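Local coordinates for membrane lipoprotein family protein (Aeropyrum pernix, PDB 4PEV) that binds adenosine and, as a BMP-family solute-binding lipoprotein, probably hands it to an ABC transporter for uptake, at residues C[171-176]-C[371-376]; C[285-290]-C[350-355]; C[54-59]-C[87-92]; C[338-343]-C[360-365]. One frame throughout, in Å; residues are numbered along the deposited sequence.

In the fold
From the N terminus, contact 3 comes first: it pairs the strands at residues 54-59 and 87-92 and closes a short beta-alpha-beta loop. Contact 1 joins helix 159-181 to the turn between helices 358-372 and 375-389, closing a far longer loop. Nested inside that loop are contacts 2 and 4, which cross each other along the chain. Contact 2 (285-290 with 350-355) ties the loop after strand 277-282 to the one after helix 336-348; contact 4 (338-343 with 360-365) ties helix 336-348 to helix 358-372. They touch where Glu286 packs on Val365. Contacts 1 and 3 lie on opposite sides of the chain's centre, about 42 Å apart between centres.

Contact 1. Residues C[171-176]-C[371-376]; sequences ADIANN and KWISND
Asp172 and Ser374 meet by two hydrogen bonds, and the aspartate side chain is the thread to follow across this contact. Its CB leaves helix 159-181 toward 371-376, and CG, anti to the backbone N (chi1 180°), continues that course until it lies 3.4 Å from Ser374 OG. The carboxylate then divides its work. OD1 accepts the hydroxyl Ser374 OG at 2.8 Å, met on the syn side but somewhat above the carboxylate plane, while OD2 presents its syn lone pair to the backbone Ser374 N at 2.9 Å. OD2 also receives a weak bond from Asn176 ND2, one helical turn on, and rests on CG2 of Ile373. Ser374 is the N-cap of helix 375-389, its OG also bonded to Gly377 N, so the nearby helix start would probably favour the negative charge of this buried carboxylate. An alanine at Asp172 would probably leave Ser374 N and OG without these mates and the hydroxyl freer to turn from its capping pose. Asn176 serves the preceding helix end: its ND2 donates to Trp372 O at 2.9 Å, from well above the carbonyl plane. Beside this polar patch, Ile173 and Ile373 cross obliquely, CG1 to CG1 at 4.0 Å. The two helices 358-372 and 375-389 are thus joined to helix 159-181 at the turn between them. Ile173 also packs on Val250 of strand 248-254, and both isoleucines on Ile294 of strand 293-299, while the Trp372 ring meets that of Phe277.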
# COMPACT_ATOMS: atom_id res chain seq x y z
N ALA C 171 -11.67 12.73 -1.10
CA ALA C 171 -12.20 14.03 -1.45
C ALA C 171 -13.69 14.07 -1.20
O ALA C 171 -14.23 15.10 -0.80
CB ALA C 171 -11.92 14.36 -2.92
N ASP C 172 -14.36 12.95 -1.42
CA ASP C 172 -15.80 12.88 -1.29
C ASP C 172 -16.22 12.84 0.16
O ASP C 172 -17.19 13.49 0.53
CB ASP C 172 -16.35 11.64 -2.00
CG ASP C 172 -17.86 11.54 -1.88
OD1 ASP C 172 -18.59 12.44 -2.38
OD2 ASP C 172 -18.31 10.54 -1.27
N ILE C 173 -15.49 12.09 0.97
CA ILE C 173 -15.77 12.00 2.39
C ILE C 173 -15.52 13.34 3.05
O ILE C 173 -16.25 13.74 3.95
CB ILE C 173 -14.91 10.94 3.08
CG1 ILE C 173 -15.31 9.55 2.59
CG2 ILE C 173 -15.05 11.03 4.59
CD1 ILE C 173 -14.41 8.44 3.10
N ALA C 174 -14.49 14.05 2.60
CA ALA C 174 -14.16 15.35 3.15
C ALA C 174 -15.20 16.40 2.76
O ALA C 174 -15.59 17.25 3.55
CB ALA C 174 -12.78 15.78 2.67
N ASN C 175 -15.65 16.33 1.51
CA ASN C 175 -16.78 17.12 1.05
C ASN C 175 -18.04 16.91 1.91
O ASN C 175 -18.68 17.87 2.33
CB ASN C 175 -17.09 16.76 -0.39
CG ASN C 175 -17.92 17.81 -1.09
OD1 ASN C 175 -17.87 18.99 -0.73
ND2 ASN C 175 -18.66 17.40 -2.12
N ASN C 176 -18.38 15.65 2.17
CA ASN C 176 -19.55 15.35 3.00
C ASN C 176 -19.38 15.81 4.44
O ASN C 176 -20.34 16.25 5.07
CB ASN C 176 -19.89 13.87 3.00
CG ASN C 176 -20.13 13.33 1.61
OD1 ASN C 176 -20.82 13.95 0.80
ND2 ASN C 176 -19.55 12.19 1.32
N LYS C 371 -23.25 6.09 5.15
CA LYS C 371 -23.38 7.42 5.75
C LYS C 371 -22.48 8.49 5.17
O LYS C 371 -22.85 9.66 5.16
CB LYS C 371 -23.09 7.37 7.23
CG LYS C 371 -24.23 6.86 8.10
CD LYS C 371 -23.90 7.05 9.58
CE LYS C 371 -25.14 7.07 10.47
NZ LYS C 371 -25.60 5.70 10.82
N TRP C 372 -21.27 8.12 4.74
CA TRP C 372 -20.23 9.12 4.43
C TRP C 372 -19.60 9.04 3.05
O TRP C 372 -18.70 9.83 2.75
CB TRP C 372 -19.14 9.08 5.48
CG TRP C 372 -19.62 9.48 6.82
CD1 TRP C 372 -19.91 8.66 7.85
CD2 TRP C 372 -19.87 10.81 7.27
NE1 TRP C 372 -20.33 9.39 8.93
CE2 TRP C 372 -20.31 10.71 8.61
CE3 TRP C 372 -19.76 12.08 6.69
CZ2 TRP C 372 -20.66 11.84 9.38
CZ3 TRP C 372 -20.11 13.19 7.45
CH2 TRP C 372 -20.55 13.06 8.78
N ILE C 373 -20.05 8.12 2.21
CA ILE C 373 -19.57 8.09 0.83
C ILE C 373 -20.80 8.21 -0.08
O ILE C 373 -21.58 7.29 -0.18
CB ILE C 373 -18.75 6.81 0.52
CG1 ILE C 373 -17.70 6.55 1.63
CG2 ILE C 373 -18.07 6.92 -0.84
CD1 ILE C 373 -16.66 5.48 1.31
N SER C 374 -20.95 9.36 -0.72
CA SER C 374 -22.07 9.61 -1.63
C SER C 374 -22.02 8.70 -2.86
O SER C 374 -20.97 8.11 -3.17
CB SER C 374 -22.07 11.08 -2.09
OG SER C 374 -21.03 11.34 -3.02
N ASN C 375 -23.14 8.61 -3.57
CA ASN C 375 -23.23 7.82 -4.81
C ASN C 375 -22.41 8.43 -5.94
O ASN C 375 -21.99 7.72 -6.85
CB ASN C 375 -24.69 7.67 -5.25
CG ASN C 375 -25.47 6.74 -4.34
OD1 ASN C 375 -24.91 5.84 -3.71
ND2 ASN C 375 -26.77 6.94 -4.28
N ASP C 376 -22.20 9.74 -5.88
CA ASP C 376 -21.32 10.45 -6.81
C ASP C 376 -19.89 9.99 -6.63
O ASP C 376 -19.17 9.84 -7.61
CB ASP C 376 -21.38 11.96 -6.59
CG ASP C 376 -22.71 12.57 -7.03
OD1 ASP C 376 -23.24 12.18 -8.10
OD2 ASP C 376 -23.22 13.45 -6.30

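Contact 2. Residues C[285-290]-C[350-355]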
# COMPACT_ATOMS: atom_id res chain seq x y z
N GLN C 285 -7.46 -3.07 6.51
CA GLN C 285 -7.14 -2.82 7.91
C GLN C 285 -8.33 -2.31 8.73
O GLN C 285 -8.15 -1.84 9.85
CB GLN C 285 -5.97 -1.85 7.99
CG GLN C 285 -4.71 -2.39 7.34
CD GLN C 285 -3.61 -1.35 7.25
OE1 GLN C 285 -3.72 -0.37 6.52
NE2 GLN C 285 -2.55 -1.56 8.00
N GLU C 286 -9.55 -2.43 8.18
CA GLU C 286 -10.75 -1.89 8.81
C GLU C 286 -10.95 -2.49 10.19
O GLU C 286 -11.35 -1.81 11.14
CB GLU C 286 -11.99 -2.15 7.93
CG GLU C 286 -12.10 -1.25 6.69
CD GLU C 286 -11.42 -1.80 5.44
OE1 GLU C 286 -10.38 -2.47 5.55
OE2 GLU C 286 -11.94 -1.53 4.34
N TRP C 287 -10.65 -3.78 10.29
CA TRP C 287 -10.75 -4.52 11.55
C TRP C 287 -10.04 -3.86 12.71
O TRP C 287 -10.40 -4.10 13.85
CB TRP C 287 -10.20 -5.95 11.36
CG TRP C 287 -8.75 -5.98 11.07
CD1 TRP C 287 -8.17 -6.01 9.85
CD2 TRP C 287 -7.69 -5.93 12.03
NE1 TRP C 287 -6.81 -5.99 9.98
CE2 TRP C 287 -6.49 -5.94 11.31
CE3 TRP C 287 -7.64 -5.89 13.43
CZ2 TRP C 287 -5.25 -5.91 11.93
CZ3 TRP C 287 -6.42 -5.86 14.06
CH2 TRP C 287 -5.23 -5.87 13.30
N TYR C 288 -9.01 -3.06 12.45
CA TYR C 288 -8.24 -2.46 13.54
C TYR C 288 -9.13 -1.50 14.36
O TYR C 288 -9.13 -1.54 15.59
CB TYR C 288 -6.95 -1.79 13.02
CG TYR C 288 -6.06 -1.20 14.10
CD1 TYR C 288 -5.19 -1.99 14.84
CD2 TYR C 288 -6.09 0.17 14.37
CE1 TYR C 288 -4.38 -1.45 15.83
CE2 TYR C 288 -5.28 0.73 15.35
CZ TYR C 288 -4.43 -0.09 16.08
OH TYR C 288 -3.64 0.49 17.05
N ASP C 289 -9.90 -0.66 13.66
CA ASP C 289 -11.00 0.11 14.25
C ASP C 289 -11.99 0.48 13.16
O ASP C 289 -11.72 1.38 12.38
CB ASP C 289 -10.54 1.38 14.96
CG ASP C 289 -11.71 2.23 15.46
OD1 ASP C 289 -12.79 1.68 15.80
OD2 ASP C 289 -11.57 3.46 15.48
N PRO C 290 -13.14 -0.20 13.11
CA PRO C 290 -14.02 -0.03 11.95
C PRO C 290 -14.88 1.25 11.96
O PRO C 290 -15.37 1.68 10.90
CB PRO C 290 -14.91 -1.29 12.02
CG PRO C 290 -14.43 -2.09 13.19
CD PRO C 290 -13.73 -1.13 14.08
N GLY C 350 -5.98 -13.40 17.79
CA GLY C 350 -6.18 -12.68 19.04
C GLY C 350 -5.73 -11.22 19.06
O GLY C 350 -5.56 -10.65 20.13
N GLN C 351 -5.53 -10.61 17.90
CA GLN C 351 -5.24 -9.17 17.88
C GLN C 351 -6.39 -8.30 17.30
O GLN C 351 -6.19 -7.15 16.92
CB GLN C 351 -3.88 -8.90 17.21
CG GLN C 351 -3.81 -9.19 15.73
CD GLN C 351 -2.44 -8.86 15.14
OE1 GLN C 351 -1.79 -7.88 15.53
NE2 GLN C 351 -2.01 -9.66 14.18
N LEU C 352 -7.60 -8.85 17.29
CA LEU C 352 -8.80 -8.10 16.98
C LEU C 352 -9.31 -7.47 18.27
O LEU C 352 -9.32 -8.13 19.31
CB LEU C 352 -9.87 -9.04 16.43
CG LEU C 352 -11.19 -8.40 15.98
CD1 LEU C 352 -11.05 -7.61 14.69
CD2 LEU C 352 -12.22 -9.50 15.82
N PRO C 353 -9.76 -6.21 18.23
CA PRO C 353 -10.18 -5.57 19.48
C PRO C 353 -11.35 -6.25 20.20
O PRO C 353 -12.13 -7.00 19.59
CB PRO C 353 -10.59 -4.15 19.05
CG PRO C 353 -9.78 -3.91 17.82
CD PRO C 353 -9.74 -5.24 17.12
N GLU C 354 -11.45 -5.97 21.49
CA GLU C 354 -12.46 -6.57 22.35
C GLU C 354 -13.86 -6.30 21.82
O GLU C 354 -14.11 -5.30 21.17
CB GLU C 354 -12.32 -6.01 23.77
CG GLU C 354 -12.97 -6.85 24.86
CD GLU C 354 -12.66 -6.33 26.26
OE1 GLU C 354 -13.61 -6.06 27.02
OE2 GLU C 354 -11.45 -6.18 26.58
N GLY C 355 -14.77 -7.24 22.10
CA GLY C 355 -16.20 -7.08 21.84
C GLY C 355 -16.53 -6.82 20.40
O GLY C 355 -17.29 -5.91 20.07
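The indole of Trp287 turns its six-membered rim toward 350-355. At that edge, near the ring plane, stands the carbonyl oxygen of Gln351, 3.1 Å from CZ3, and the Pro353 ring arrives at the same edge with its CD 4.3 Å from CE3. Leu352 approaches obliquely, its CD1 lying 3.8 Å from Trp287 CB. One face of the indole is lined toward the rim by two atoms of its own loop, Gln285 O and Tyr288 CB, the latter 4.1 Å above the plane. CG stands between the backbone N and the carbonyl carbon (chi1 65°), the crowded position, and the ring is carried from there. It also packs against Phe342, Ala343 and Ala346 of helix 336-348. In the two-lobed type I binding-protein fold to which this family belongs, loops after the parallel strands border the ligand cleft; 285-290 follows strand 277-282, whose Asp282 binds adenosine, and Trp287 lies about 10 Å from that aspartate between side chains. Leu67, from the loop ahead of helix 69-84, is touched by Trp287, Tyr288 and Gln351, so the contact lies where parts around both sheets meet. No hydrogen bond passes between the segments. Pro353 instead sets its ring against two backbone oxygens, CD lying 3.5 Å from Trp287 O and CG 3.3 Å from Tyr288 O. The Tyr288 ring takes another course, its hydroxyl bonding to Asn264 OD1. Gly350, with positive phi and two bonds back into the last turn, ends helix 336-348 in a Schellman motif.

Contact 3. Residues C[54-59]-C[87-92]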
# COMPACT_ATOMS: atom_id res chain seq x y z
N SER C 54 13.17 -24.58 -0.65
CA SER C 54 13.59 -23.74 0.45
C SER C 54 13.59 -22.27 0.02
O SER C 54 14.18 -21.93 -1.01
CB SER C 54 14.99 -24.19 0.84
OG SER C 54 15.56 -23.30 1.77
N VAL C 55 12.94 -21.41 0.80
CA VAL C 55 12.78 -20.01 0.42
C VAL C 55 13.19 -19.12 1.57
O VAL C 55 12.93 -19.43 2.74
CB VAL C 55 11.32 -19.68 0.01
CG1 VAL C 55 11.18 -18.22 -0.37
CG2 VAL C 55 10.87 -20.54 -1.16
N LEU C 56 13.85 -18.02 1.23
CA LEU C 56 14.21 -16.99 2.19
C LEU C 56 13.40 -15.76 1.86
O LEU C 56 13.41 -15.30 0.71
CB LEU C 56 15.70 -16.66 2.11
CG LEU C 56 16.20 -15.62 3.12
CD1 LEU C 56 16.08 -16.10 4.57
CD2 LEU C 56 17.63 -15.25 2.80
N VAL C 57 12.68 -15.26 2.85
CA VAL C 57 11.95 -14.01 2.72
C VAL C 57 12.69 -12.99 3.54
O VAL C 57 12.88 -13.16 4.75
CB VAL C 57 10.52 -14.09 3.21
CG1 VAL C 57 9.84 -12.73 3.08
CG2 VAL C 57 9.75 -15.16 2.43
N LEU C 58 13.10 -11.93 2.87
CA LEU C 58 14.10 -11.04 3.37
C LEU C 58 13.45 -9.67 3.39
O LEU C 58 13.23 -9.06 2.34
CB LEU C 58 15.32 -11.13 2.46
CG LEU C 58 16.75 -10.76 2.90
CD1 LEU C 58 17.01 -10.94 4.39
CD2 LEU C 58 17.75 -11.55 2.08
N PHE C 59 13.07 -9.22 4.58
CA PHE C 59 12.40 -7.96 4.74
C PHE C 59 13.36 -6.79 4.65
O PHE C 59 14.58 -6.92 4.77
CB PHE C 59 11.62 -7.90 6.06
CG PHE C 59 10.49 -8.89 6.14
CD1 PHE C 59 9.39 -8.80 5.28
CD2 PHE C 59 10.52 -9.94 7.06
CE1 PHE C 59 8.35 -9.73 5.34
CE2 PHE C 59 9.48 -10.86 7.14
CZ PHE C 59 8.40 -10.76 6.28
N ASP C 87 9.77 -24.88 2.58
CA ASP C 87 10.31 -24.33 3.84
C ASP C 87 10.55 -22.85 3.65
O ASP C 87 11.26 -22.46 2.73
CB ASP C 87 11.64 -24.96 4.25
CG ASP C 87 11.59 -26.48 4.24
OD1 ASP C 87 10.49 -27.07 4.42
OD2 ASP C 87 12.68 -27.09 4.04
N VAL C 88 9.96 -22.04 4.52
CA VAL C 88 10.21 -20.61 4.51
C VAL C 88 11.03 -20.21 5.74
O VAL C 88 10.78 -20.69 6.84
CB VAL C 88 8.89 -19.84 4.42
CG1 VAL C 88 9.12 -18.34 4.55
CG2 VAL C 88 8.20 -20.13 3.10
N VAL C 89 12.04 -19.38 5.53
CA VAL C 89 12.76 -18.70 6.60
C VAL C 89 12.56 -17.21 6.39
O VAL C 89 12.70 -16.72 5.27
CB VAL C 89 14.27 -18.98 6.52
CG1 VAL C 89 15.05 -18.13 7.51
CG2 VAL C 89 14.55 -20.46 6.74
N PHE C 90 12.19 -16.48 7.45
CA PHE C 90 12.09 -15.02 7.38
C PHE C 90 13.35 -14.44 7.96
O PHE C 90 14.07 -15.10 8.69
CB PHE C 90 10.89 -14.51 8.16
CG PHE C 90 9.59 -15.03 7.65
CD1 PHE C 90 8.99 -14.47 6.54
CD2 PHE C 90 8.97 -16.11 8.26
CE1 PHE C 90 7.79 -14.94 6.06
CE2 PHE C 90 7.76 -16.59 7.79
CZ PHE C 90 7.17 -16.01 6.70
N GLN C 91 13.64 -13.19 7.61
CA GLN C 91 14.84 -12.54 8.11
C GLN C 91 14.74 -11.03 7.96
O GLN C 91 14.29 -10.52 6.93
CB GLN C 91 16.06 -13.07 7.38
CG GLN C 91 17.37 -12.52 7.91
CD GLN C 91 18.56 -13.17 7.26
OE1 GLN C 91 18.53 -14.34 6.88
NE2 GLN C 91 19.63 -12.40 7.13
N THR C 92 15.15 -10.32 9.01
CA THR C 92 15.02 -8.86 9.07
C THR C 92 16.37 -8.23 9.45
O THR C 92 16.81 -8.36 10.59
CB THR C 92 13.93 -8.43 10.08
OG1 THR C 92 12.77 -9.27 9.94
CG2 THR C 92 13.53 -6.97 9.85
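Val57 and Val89 lie at the middle of two parallel strands, joined by an almost straight bond of 2.8 Å from Val57 N to Val89 O. Further bonds run from Val55 N to Asp87 O, from Val89 N to Val55 O and from Phe59 N to Gln91 O, while that from Gln91 N to Val57 O is weak. On the face of Val55, Val57 and Phe90, Val57 CB lies 3.7 Å from Phe90 CD1. Phe59, its CG anti to the carbonyl carbon and beside the backbone N (chi1 -64°), meets Phe90 rim to rim, CE2 to CD1 at 3.7 Å, with the planes only 5° apart and neither ring over the other. On the other face, Leu56 CD1 packs on Val89 CG1, and Leu58 CD1 lies alongside Gln91 CB. Farther out, Arg64 forms a cation-pi pair with Phe90, and from helix 69-84 Ala74 touches Phe90 and Ala77 touches Val57. Phe59 also touches Asn70, which binds adenosine; an alanine in place of Phe59 would probably open a gap beside Asn70 and leave the Phe90 rim without its partner. Strand, helix 69-84 and edge strand together make the first beta-alpha-beta crossover of a parallel sheet, as in type I binding proteins.

Contact 4. Residues C[338-343]-C[360-365]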
# COMPACT_ATOMS: atom_id res chain seq x y z
N ILE C 338 -13.38 -9.42 1.61
CA ILE C 338 -11.97 -9.12 1.90
C ILE C 338 -11.87 -8.58 3.35
O ILE C 338 -10.96 -8.94 4.10
CB ILE C 338 -11.35 -8.08 0.93
CG1 ILE C 338 -11.73 -8.32 -0.55
CG2 ILE C 338 -9.84 -8.06 1.08
CD1 ILE C 338 -10.81 -9.20 -1.37
N ILE C 339 -12.82 -7.73 3.72
CA ILE C 339 -12.88 -7.16 5.07
C ILE C 339 -13.04 -8.24 6.12
O ILE C 339 -12.36 -8.22 7.15
CB ILE C 339 -14.05 -6.15 5.20
CG1 ILE C 339 -13.74 -4.90 4.40
CG2 ILE C 339 -14.28 -5.75 6.65
CD1 ILE C 339 -14.95 -4.02 4.17
N ARG C 340 -13.95 -9.18 5.86
CA ARG C 340 -14.23 -10.26 6.80
C ARG C 340 -13.04 -11.22 6.85
O ARG C 340 -12.70 -11.72 7.90
CB ARG C 340 -15.52 -11.00 6.42
CG ARG C 340 -15.99 -12.00 7.47
CD ARG C 340 -17.33 -12.67 7.14
NE ARG C 340 -17.76 -12.45 5.76
CZ ARG C 340 -18.82 -11.71 5.38
NH1 ARG C 340 -19.60 -11.11 6.28
NH2 ARG C 340 -19.11 -11.58 4.08
N TYR C 341 -12.39 -11.46 5.71
CA TYR C 341 -11.25 -12.38 5.67
C TYR C 341 -10.10 -11.99 6.59
O TYR C 341 -9.53 -12.83 7.30
CB TYR C 341 -10.74 -12.47 4.24
CG TYR C 341 -9.45 -13.22 4.08
CD1 TYR C 341 -9.42 -14.61 4.05
CD2 TYR C 341 -8.25 -12.54 3.89
CE1 TYR C 341 -8.23 -15.31 3.86
CE2 TYR C 341 -7.06 -13.21 3.70
CZ TYR C 341 -7.05 -14.59 3.69
OH TYR C 341 -5.86 -15.25 3.49
N PHE C 342 -9.74 -10.71 6.55
CA PHE C 342 -8.66 -10.19 7.38
C PHE C 342 -9.11 -10.04 8.79
O PHE C 342 -8.31 -10.17 9.69
CB PHE C 342 -8.14 -8.86 6.85
CG PHE C 342 -7.30 -9.03 5.63
CD1 PHE C 342 -6.01 -9.50 5.74
CD2 PHE C 342 -7.83 -8.78 4.38
CE1 PHE C 342 -5.24 -9.69 4.62
CE2 PHE C 342 -7.07 -8.97 3.24
CZ PHE C 342 -5.76 -9.42 3.36
N ALA C 343 -10.39 -9.79 8.97
CA ALA C 343 -10.97 -9.77 10.31
C ALA C 343 -10.93 -11.16 10.95
O ALA C 343 -10.63 -11.29 12.14
CB ALA C 343 -12.40 -9.22 10.27
N LYS C 360 -19.39 -8.54 12.84
CA LYS C 360 -19.66 -7.20 13.36
C LYS C 360 -18.77 -6.13 12.70
O LYS C 360 -19.22 -5.01 12.47
CB LYS C 360 -19.57 -7.18 14.89
CG LYS C 360 -19.95 -5.87 15.59
CD LYS C 360 -21.24 -5.22 15.05
CE LYS C 360 -22.46 -5.42 15.94
NZ LYS C 360 -22.56 -4.37 17.00
N VAL C 361 -17.53 -6.47 12.36
CA VAL C 361 -16.64 -5.52 11.68
C VAL C 361 -17.21 -5.10 10.33
O VAL C 361 -17.16 -3.94 9.98
CB VAL C 361 -15.22 -6.10 11.47
CG1 VAL C 361 -14.44 -5.31 10.41
CG2 VAL C 361 -14.45 -6.11 12.78
N VAL C 362 -17.74 -6.05 9.56
CA VAL C 362 -18.31 -5.72 8.26
C VAL C 362 -19.55 -4.84 8.40
O VAL C 362 -19.69 -3.84 7.71
CB VAL C 362 -18.68 -6.97 7.46
CG1 VAL C 362 -19.26 -6.59 6.10
CG2 VAL C 362 -17.46 -7.84 7.24
N GLU C 363 -20.46 -5.22 9.31
CA GLU C 363 -21.69 -4.43 9.50
C GLU C 363 -21.38 -2.96 9.75
O GLU C 363 -22.02 -2.08 9.17
CB GLU C 363 -22.53 -4.98 10.66
CG GLU C 363 -23.23 -6.30 10.34
CD GLU C 363 -23.75 -7.00 11.59
OE1 GLU C 363 -23.85 -6.35 12.67
OE2 GLU C 363 -24.05 -8.22 11.50
N ILE C 364 -20.37 -2.70 10.58
CA ILE C 364 -20.02 -1.35 10.96
C ILE C 364 -19.39 -0.56 9.82
O ILE C 364 -19.67 0.61 9.67
CB ILE C 364 -19.06 -1.30 12.16
CG1 ILE C 364 -19.70 -1.95 13.39
CG2 ILE C 364 -18.67 0.15 12.46
CD1 ILE C 364 -18.79 -2.00 14.60
N VAL C 365 -18.54 -1.18 9.01
CA VAL C 365 -17.92 -0.43 7.93
C VAL C 365 -18.97 -0.07 6.89
O VAL C 365 -19.02 1.06 6.41
CB VAL C 365 -16.78 -1.21 7.24
CG1 VAL C 365 -16.20 -0.40 6.09
CG2 VAL C 365 -15.68 -1.58 8.23
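Ile339 packs against both Val361 and Val362 at the heart of a helical hairpin, two consecutive helices joined by a loop of nine residues. The segments run roughly antiparallel, at 141° between their directions, with their axes 9.1 Å apart. Apolar side chains pack between them, and no hydrogen bond passes across. Ile339 lies at a slant to both valines, and its methyl CG2 makes the two nearest contacts. It stands 3.8 Å from Val361 CG1 and nearly as close to Val362 CG2, so that one branch touches two successive residues of the facing helix. Its other branch, CG1, lies anti to the carbonyl carbon (chi1 -70°), and CD1, beyond it, comes within 4.3 Å of Val365 CG1. Met366 and Arg369, farther along helix 358-372, also touch Ile339. Val362 answers with a single methyl: CG2, anti to the carbonyl carbon, is shared between Ile339 and Arg340, whose CB it meets at 3.8 Å. The arginine crosses Val362 at a slant, its chain bending at chi3, where NE is placed, and NH1 passes 4.0 Å from the same CG2 of Val362. Its charge is paired just ahead of 360-365, NH1 forming a salt bridge with Glu359 OE1, so the aliphatic root packs while the guanidinium serves a polar partner. The hairpin also rests on the 285-290 loop, where Glu286 touches both Ile339 and Val365. Nearer the connecting loop, one turn on from Ile339, Ala343 CB faces Val361 CB at 4.4 Å.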